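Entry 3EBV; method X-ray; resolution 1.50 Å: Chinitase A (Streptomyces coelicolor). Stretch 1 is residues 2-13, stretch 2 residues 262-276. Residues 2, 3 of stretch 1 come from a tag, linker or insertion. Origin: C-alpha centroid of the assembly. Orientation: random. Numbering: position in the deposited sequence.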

# COMPACT_ATOMS: atom_id res chain seq x y z
N SER A 2 -12.90 7.72 -3.79
CA SER A 2 -13.47 6.61 -4.60
C SER A 2 -12.43 5.49 -4.79
O SER A 2 -11.26 5.65 -4.45
CB SER A 2 -13.97 7.13 -5.96
OG SER A 2 -12.89 7.61 -6.78
N LEU A 3 -12.86 4.35 -5.33
CA LEU A 3 -11.89 3.33 -5.68
C LEU A 3 -11.04 3.81 -6.87
O LEU A 3 -9.82 3.62 -6.85
CB LEU A 3 -12.55 1.97 -5.95
CG LEU A 3 -11.65 0.75 -6.18
CD1 LEU A 3 -10.71 0.47 -5.00
CD2 LEU A 3 -12.50 -0.50 -6.50
N LYS A 4 -11.68 4.46 -7.86
CA LYS A 4 -10.98 4.97 -9.07
C LYS A 4 -9.86 6.00 -8.79
O LYS A 4 -8.74 5.90 -9.33
CB LYS A 4 -11.99 5.56 -10.05
CG LYS A 4 -11.36 6.17 -11.31
CD LYS A 4 -12.42 6.88 -12.18
CE LYS A 4 -11.79 7.63 -13.36
NZ LYS A 4 -11.16 6.68 -14.35
N HIS A 5 -10.16 7.03 -8.02
CA HIS A 5 -9.06 7.77 -7.41
C HIS A 5 -9.12 7.55 -5.93
O HIS A 5 -10.05 8.00 -5.25
CB HIS A 5 -9.06 9.24 -7.73
CG HIS A 5 -8.56 9.54 -9.11
ND1 HIS A 5 -9.37 10.06 -10.10
CD2 HIS A 5 -7.34 9.35 -9.68
CE1 HIS A 5 -8.66 10.21 -11.21
NE2 HIS A 5 -7.42 9.80 -10.98
N ALA A 6 -8.10 6.88 -5.44
CA ALA A 6 -8.12 6.25 -4.12
C ALA A 6 -7.01 6.78 -3.23
O ALA A 6 -5.89 7.10 -3.67
CB ALA A 6 -7.94 4.76 -4.25
N VAL A 7 -7.33 6.78 -1.92
CA VAL A 7 -6.32 6.97 -0.87
C VAL A 7 -6.30 5.66 -0.09
O VAL A 7 -7.37 5.20 0.39
CB VAL A 7 -6.67 8.13 0.09
CG1 VAL A 7 -5.58 8.25 1.17
CG2 VAL A 7 -6.76 9.46 -0.70
N THR A 8 -5.12 5.04 0.02
CA THR A 8 -4.95 3.82 0.85
C THR A 8 -4.34 4.24 2.17
O THR A 8 -3.41 5.06 2.21
CB THR A 8 -3.99 2.81 0.15
OG1 THR A 8 -4.55 2.42 -1.11
CG2 THR A 8 -3.73 1.56 0.98
N GLY A 9 -4.86 3.69 3.27
CA GLY A 9 -4.23 3.95 4.59
C GLY A 9 -4.00 2.68 5.35
O GLY A 9 -4.85 1.78 5.31
N TYR A 10 -2.84 2.58 5.99
CA TYR A 10 -2.54 1.42 6.85
C TYR A 10 -3.11 1.63 8.24
O TYR A 10 -2.79 2.64 8.86
CB TYR A 10 -1.03 1.19 6.94
CG TYR A 10 -0.49 0.56 5.68
CD1 TYR A 10 -0.32 -0.83 5.61
CD2 TYR A 10 -0.20 1.33 4.54
CE1 TYR A 10 0.14 -1.45 4.43
CE2 TYR A 10 0.25 0.71 3.36
CZ TYR A 10 0.42 -0.66 3.32
OH TYR A 10 0.85 -1.25 2.16
N TRP A 11 -3.94 0.66 8.68
CA TRP A 11 -4.48 0.69 10.07
C TRP A 11 -3.69 -0.30 10.89
O TRP A 11 -3.54 -1.46 10.51
CB TRP A 11 -5.94 0.30 10.00
CG TRP A 11 -6.59 0.12 11.36
CD1 TRP A 11 -7.14 1.10 12.11
CD2 TRP A 11 -6.73 -1.11 12.10
NE1 TRP A 11 -7.62 0.57 13.31
CE2 TRP A 11 -7.39 -0.77 13.32
CE3 TRP A 11 -6.34 -2.44 11.88
CZ2 TRP A 11 -7.71 -1.74 14.29
CZ3 TRP A 11 -6.64 -3.40 12.87
CH2 TRP A 11 -7.33 -3.03 14.05
N GLN A 12 -3.15 0.17 12.03
CA GLN A 12 -2.28 -0.67 12.87
C GLN A 12 -2.99 -1.67 13.77
O GLN A 12 -3.77 -1.27 14.64
CB GLN A 12 -1.40 0.18 13.76
CG GLN A 12 -0.49 1.16 12.96
CD GLN A 12 0.17 2.23 13.83
OE1 GLN A 12 0.83 3.12 13.33
NE2 GLN A 12 0.05 2.09 15.18
N ASN A 13 -2.68 -2.94 13.60
CA ASN A 13 -3.12 -3.98 14.56
C ASN A 13 -2.13 -4.12 15.70
O ASN A 13 -1.75 -5.23 16.05
CB ASN A 13 -3.27 -5.32 13.81
CG ASN A 13 -3.82 -6.43 14.71
OD1 ASN A 13 -4.73 -6.18 15.49
ND2 ASN A 13 -3.28 -7.64 14.58
N TYR A 262 -0.70 11.69 -16.97
CA TYR A 262 -1.30 10.41 -16.60
C TYR A 262 -2.53 10.70 -15.74
O TYR A 262 -2.51 10.52 -14.51
CB TYR A 262 -0.27 9.60 -15.79
CG TYR A 262 0.99 9.32 -16.54
CD1 TYR A 262 1.08 8.22 -17.41
CD2 TYR A 262 2.09 10.18 -16.40
CE1 TYR A 262 2.24 7.96 -18.09
CE2 TYR A 262 3.25 9.92 -17.10
CZ TYR A 262 3.33 8.82 -17.93
OH TYR A 262 4.49 8.54 -18.63
N PRO A 263 -3.62 11.19 -16.35
CA PRO A 263 -4.78 11.63 -15.57
C PRO A 263 -5.43 10.54 -14.73
O PRO A 263 -6.08 10.88 -13.72
CB PRO A 263 -5.78 12.16 -16.62
CG PRO A 263 -5.12 12.02 -17.92
CD PRO A 263 -3.72 11.53 -17.80
N ASP A 264 -5.27 9.27 -15.11
CA ASP A 264 -5.88 8.16 -14.34
C ASP A 264 -4.99 7.63 -13.22
O ASP A 264 -5.26 6.56 -12.67
CB ASP A 264 -6.32 7.01 -15.25
CG ASP A 264 -7.49 7.39 -16.14
OD1 ASP A 264 -8.20 8.39 -15.84
OD2 ASP A 264 -7.68 6.69 -17.15
N LEU A 265 -3.95 8.38 -12.88
CA LEU A 265 -3.08 8.01 -11.73
C LEU A 265 -3.97 7.65 -10.54
O LEU A 265 -4.90 8.41 -10.21
CB LEU A 265 -2.18 9.20 -11.36
CG LEU A 265 -1.09 8.83 -10.37
CD1 LEU A 265 0.01 8.00 -11.03
CD2 LEU A 265 -0.51 10.09 -9.78
N ARG A 266 -3.67 6.52 -9.87
CA ARG A 266 -4.64 6.05 -8.86
C ARG A 266 -4.84 7.05 -7.72
O ARG A 266 -5.95 7.39 -7.34
CB ARG A 266 -4.21 4.71 -8.27
CG ARG A 266 -5.18 4.17 -7.18
CD ARG A 266 -6.53 3.83 -7.75
NE ARG A 266 -6.36 2.64 -8.55
CZ ARG A 266 -7.34 1.80 -8.84
NH1 ARG A 266 -8.58 2.05 -8.44
NH2 ARG A 266 -7.06 0.72 -9.57
N GLY A 267 -3.73 7.51 -7.12
CA GLY A 267 -3.83 8.36 -5.93
C GLY A 267 -2.63 8.23 -5.03
O GLY A 267 -1.48 8.22 -5.49
N ALA A 268 -2.93 8.08 -3.73
CA ALA A 268 -1.87 8.16 -2.71
C ALA A 268 -2.12 7.15 -1.64
O ALA A 268 -3.18 6.51 -1.58
CB ALA A 268 -1.78 9.60 -2.11
N MSE A 269 -1.10 6.98 -0.80
CA MSE A 269 -1.16 6.00 0.30
C MSE A 269 -0.43 6.61 1.49
O MSE A 269 0.51 7.40 1.31
CB MSE A 269 -0.47 4.69 -0.13
CG MSE A 269 -0.32 3.66 1.01
SE MSE A 269 1.35 3.97 2.08
CE MSE A 269 2.57 2.80 1.10
N THR A 270 -0.83 6.24 2.72
CA THR A 270 -0.01 6.65 3.87
C THR A 270 0.13 5.57 4.96
O THR A 270 -0.82 4.80 5.25
CB THR A 270 -0.51 7.97 4.50
OG1 THR A 270 0.48 8.50 5.39
CG2 THR A 270 -1.80 7.76 5.26
N TRP A 271 1.35 5.57 5.52
CA TRP A 271 1.62 4.87 6.78
C TRP A 271 1.61 5.97 7.84
O TRP A 271 2.50 6.85 7.80
CB TRP A 271 3.01 4.24 6.71
CG TRP A 271 3.35 3.60 8.04
CD1 TRP A 271 4.10 4.17 9.04
CD2 TRP A 271 2.90 2.33 8.51
NE1 TRP A 271 4.15 3.30 10.13
CE2 TRP A 271 3.44 2.16 9.82
CE3 TRP A 271 2.12 1.31 7.95
CZ2 TRP A 271 3.20 1.00 10.59
CZ3 TRP A 271 1.88 0.17 8.70
CH2 TRP A 271 2.43 0.02 10.00
N SER A 272 0.64 6.01 8.78
CA SER A 272 -0.49 5.09 8.95
C SER A 272 -1.70 5.96 9.35
O SER A 272 -1.54 7.13 9.69
CB SER A 272 -0.22 4.09 10.10
OG SER A 272 -0.03 4.83 11.31
N THR A 273 -2.89 5.37 9.36
CA THR A 273 -4.08 6.11 9.82
C THR A 273 -3.86 6.57 11.29
O THR A 273 -4.30 7.66 11.67
CB THR A 273 -5.37 5.28 9.67
OG1 THR A 273 -5.32 4.14 10.54
CG2 THR A 273 -5.51 4.75 8.23
N ASN A 274 -3.14 5.76 12.05
CA ASN A 274 -2.93 6.08 13.49
C ASN A 274 -2.05 7.29 13.64
O ASN A 274 -2.34 8.21 14.45
CB ASN A 274 -2.32 4.85 14.19
CG ASN A 274 -3.14 3.61 13.96
OD1 ASN A 274 -3.03 2.93 12.91
ND2 ASN A 274 -3.99 3.27 14.94
N TRP A 275 -0.95 7.34 12.88
CA TRP A 275 -0.10 8.52 12.93
C TRP A 275 -0.83 9.74 12.34
O TRP A 275 -0.66 10.86 12.84
CB TRP A 275 1.23 8.28 12.22
CG TRP A 275 2.17 7.37 12.93
CD1 TRP A 275 2.69 6.21 12.45
CD2 TRP A 275 2.70 7.54 14.25
NE1 TRP A 275 3.55 5.64 13.37
CE2 TRP A 275 3.56 6.43 14.50
CE3 TRP A 275 2.56 8.54 15.24
CZ2 TRP A 275 4.26 6.26 15.72
CZ3 TRP A 275 3.25 8.36 16.47
CH2 TRP A 275 4.10 7.24 16.68
N ASP A 276 -1.67 9.52 11.32
CA ASP A 276 -2.47 10.64 10.76
C ASP A 276 -3.34 11.27 11.89
O ASP A 276 -3.39 12.49 12.05
CB ASP A 276 -3.30 10.07 9.59
CG ASP A 276 -4.17 11.10 8.82
OD1 ASP A 276 -3.75 12.26 8.62
OD2 ASP A 276 -5.27 10.62 8.41
O HOH W 1 -7.40 5.27 -11.50
O HOH W 2 -3.80 4.10 -3.16
O HOH W 3 -5.30 0.78 15.69

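Two segments nearly at opposite ends of the chain meet here as neighboring parallel strands, 6-12 and 267-271, whose directions differ by only 12°. The ladder runs Ala-6 N to Arg-266 O (2.9 Å), Ala-268 N to Ala-6 O (3.1 Å), Thr-8 N to Ala-268 O (2.9 Å), Thr-270 N to Thr-8 O (2.9 Å) and Tyr-10 N to Thr-270 O (3.1 Å), the alternation expected of parallel strands.

Before the sheet begins, Arg-266 directs its CA-CB bond away from the first segment, yet its side chain returns. With chi1 t and chi2 and chi3 both p, the chain folds back so that NH1 donates to Leu-3 O at 2.6 Å, near the guanidinium plane; Leu-3 belongs to the expression tag. On the way, Arg-266 CD packs 3.9 Å from Ala-6 CB. His-5, with chi1 m, brings its ring edge to the turn formed by residues 262-265, where NE2 donates to Pro-263 O (3.2 Å). Lys-4, extended through chi3 (t, t, t) and turned at chi4 (p), reaches Asp-264 in a long salt bridge, NZ to OD1 3.7 Å, while a water joins their carbonyl oxygens.

Gly-267 has phi/psi of 152/-134, a conformation that calls for glycine: a CB would jam against the preceding carbonyl and lie 1.9 Å from Ala-6 O. Gly-9 likewise leaves room for its neighbor, since a CB there would fall 2.8 Å from Thr-273 CG2.

Met-269, Tyr-10 and Trp-271, on the same sheet face as Thr-8, are larger than Val-7, Ala-268 and Thr-270 on the other. Met-269, a selenomethionine, uses chi1 t and chi2 m; its SE sits 3.7 Å from Tyr-10 CE2, at the ring edge. Tyr-10, chi1 m, also sets its CB 3.3 Å from Trp-271 CE3, and the two rings meet obliquely with planes at 52°. Both residues offer broad apolar surface to this packing, while Tyr-10 OH is hydrogen-bonded elsewhere in the structure.

A cis peptide joins Trp-271 to Ser-272, and beyond it the strand gives way to a helix. Tyr-10 O now accepts from Thr-273 N at 2.8 Å. Ser-272, chi1 p, is the N-cap: its OG accepts from Trp-275 N (3.1 Å) and donates to Gln-12 OE1 (2.8 Å). A short hydroxyl side chain suits both roles. Gln-12, chi1 m and chi2 t, points toward the second segment and extends its amide to this cap. In return, Asn-274, chi1 m, places OD1 2.9 Å from Gln-12 N, so a side-chain carbonyl accepts the backbone bond beyond the end of strand 267-271.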